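Local coordinates for protein cycloalternan-forming enzyme (Listeria monocytogenes serovar 1/2a, PDB 5F7U) that is a multidomain carbohydrate-active enzyme of glycoside hydrolase family 31, built around a TIM barrel and carrying a family 6 carbohydrate-binding module, at residues Asp508-Asp513 with Thr548-Glu553. The protein carries 1 engineered substitution. Residues are numbered along the deposited sequence; the frame is centred on the assembly and turned at random.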
# COMPACT_ATOMS: atom_id res chain seq x y z
N ASP A 508 4.60 18.88 -20.43
CA ASP A 508 4.46 17.58 -21.07
C ASP A 508 5.62 16.66 -20.70
O ASP A 508 6.69 16.71 -21.32
CB ASP A 508 4.36 17.75 -22.59
CG ASP A 508 4.21 16.41 -23.33
OD1 ASP A 508 4.23 15.32 -22.68
OD2 ASP A 508 4.06 16.46 -24.57
N PHE A 509 5.41 15.81 -19.68
CA PHE A 509 6.45 14.90 -19.20
C PHE A 509 6.80 13.77 -20.17
O PHE A 509 7.76 13.04 -19.92
CB PHE A 509 6.16 14.41 -17.77
CG PHE A 509 6.39 15.47 -16.74
CD1 PHE A 509 7.67 15.69 -16.24
CD2 PHE A 509 5.35 16.30 -16.33
CE1 PHE A 509 7.91 16.71 -15.31
CE2 PHE A 509 5.57 17.31 -15.40
CZ PHE A 509 6.86 17.52 -14.90
N THR A 510 6.09 13.69 -21.29
CA THR A 510 6.46 12.74 -22.37
C THR A 510 7.56 13.30 -23.28
O THR A 510 8.13 12.58 -24.10
CB THR A 510 5.25 12.27 -23.24
OG1 THR A 510 4.84 13.28 -24.17
CG2 THR A 510 4.07 11.83 -22.39
N ASN A 511 7.83 14.60 -23.12
CA ASN A 511 8.71 15.34 -24.01
C ASN A 511 10.05 15.50 -23.28
O ASN A 511 10.15 16.29 -22.36
CB ASN A 511 8.04 16.69 -24.34
CG ASN A 511 8.87 17.58 -25.26
OD1 ASN A 511 10.09 17.47 -25.33
ND2 ASN A 511 8.20 18.51 -25.93
N LYS A 512 11.07 14.73 -23.70
CA LYS A 512 12.35 14.71 -22.99
C LYS A 512 12.99 16.11 -22.87
O LYS A 512 13.50 16.46 -21.81
CB LYS A 512 13.32 13.70 -23.61
CG LYS A 512 14.59 13.43 -22.79
CD LYS A 512 15.64 12.74 -23.65
CE LYS A 512 17.02 12.74 -22.99
NZ LYS A 512 17.92 11.79 -23.69
N ASP A 513 12.93 16.89 -23.95
CA ASP A 513 13.43 18.27 -23.94
C ASP A 513 12.67 19.16 -22.92
O ASP A 513 13.29 19.96 -22.22
CB ASP A 513 13.37 18.92 -25.33
CG ASP A 513 14.29 18.24 -26.36
OD1 ASP A 513 15.28 17.56 -26.01
OD2 ASP A 513 14.01 18.42 -27.56
N THR A 548 -3.21 16.51 -26.60
CA THR A 548 -2.22 15.71 -27.34
C THR A 548 -0.82 15.89 -26.77
O THR A 548 -0.36 17.02 -26.57
CB THR A 548 -2.20 16.10 -28.84
OG1 THR A 548 -3.54 16.04 -29.37
CG2 THR A 548 -1.27 15.16 -29.65
N PHE A 549 -0.13 14.76 -26.54
CA PHE A 549 1.22 14.75 -25.98
C PHE A 549 2.27 14.47 -27.04
O PHE A 549 1.94 14.04 -28.17
CB PHE A 549 1.28 13.78 -24.80
CG PHE A 549 0.35 14.18 -23.67
CD1 PHE A 549 -1.03 14.00 -23.78
CD2 PHE A 549 0.86 14.80 -22.53
CE1 PHE A 549 -1.89 14.41 -22.77
CE2 PHE A 549 0.01 15.21 -21.51
CZ PHE A 549 -1.37 15.01 -21.62
N SER A 550 3.54 14.73 -26.71
CA SER A 550 4.64 14.61 -27.68
C SER A 550 4.85 13.18 -28.18
O SER A 550 5.42 12.98 -29.26
CB SER A 550 5.93 15.16 -27.11
OG SER A 550 6.48 14.23 -26.19
N ASN A 551 4.41 12.21 -27.38
CA ASN A 551 4.46 10.80 -27.74
C ASN A 551 3.32 10.40 -28.70
O ASN A 551 3.20 9.23 -29.04
CB ASN A 551 4.50 9.89 -26.48
CG ASN A 551 3.21 9.95 -25.64
OD1 ASN A 551 2.28 10.69 -25.95
ND2 ASN A 551 3.18 9.18 -24.58
N GLY A 552 2.50 11.36 -29.11
CA GLY A 552 1.39 11.11 -30.04
C GLY A 552 0.12 10.63 -29.37
O GLY A 552 -0.94 10.59 -30.01
N GLU A 553 0.21 10.27 -28.09
CA GLU A 553 -0.96 9.84 -27.32
C GLU A 553 -1.84 11.02 -26.90
O GLU A 553 -1.38 12.17 -26.78
CB GLU A 553 -0.54 9.05 -26.07
CG GLU A 553 0.22 7.76 -26.40
CD GLU A 553 0.58 6.96 -25.16
OE1 GLU A 553 0.11 7.29 -24.05
OE2 GLU A 553 1.32 5.96 -25.31
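Two donors from a single residue grip Asp508 OD1: the hydroxyl of Thr510, with OG1 2.6 Å from OD1 on its syn lone pair, and the backbone N of Thr510, 2.8 Å from OD1 and above the carboxylate plane. The amide bond closes an Asx turn inside the type I turn Asp508-Asn511, so the carboxylate is held from its own turn while its other oxygen reaches across. With Asp508 CG anti to the backbone N, that oxygen, OD2, meets the second loop, accepting from Ser550 N at 2.8 Å, again on the syn lone pair, with a moderately bent N-H...O angle of 147°. One buried carboxylate thus ties two turns together, and the donors on both oxygens would be expected to stabilise its ionised form.

Thr510 holds the carboxylate with both its backbone N and its hydroxyl. Its OG1 sits in the crowded position between backbone N and carbonyl carbon (chi1 76°), giving its proton to Asp508 while lying 2.8 Å from Ser550 OG and receiving a weak bond from Asn551 N. The methyl CG2 is left to pack against the amide of Asn551, 3.6 Å from ND2, the two side chains crossing at about a right angle. Beside its bonds to Thr510, Asp508 OD1 also lies at the edge of the Phe549 ring, 3.4 Å from CD2, with carboxylate and ring planes nearly perpendicular (85°).

Asn551 OD1 accepts from Glu553 N in an Asx turn that overlaps the end of the type I turn Phe549-Gly552. Asn511 N-caps helix 512-520 through Ala514 N. An Asx turn coinciding with the start of one type I turn, its Asp bonded to a backbone N of another, here joins two TIM-barrel loops: those preceding helices 512-520 and 555-577, on either side of strand 534-536.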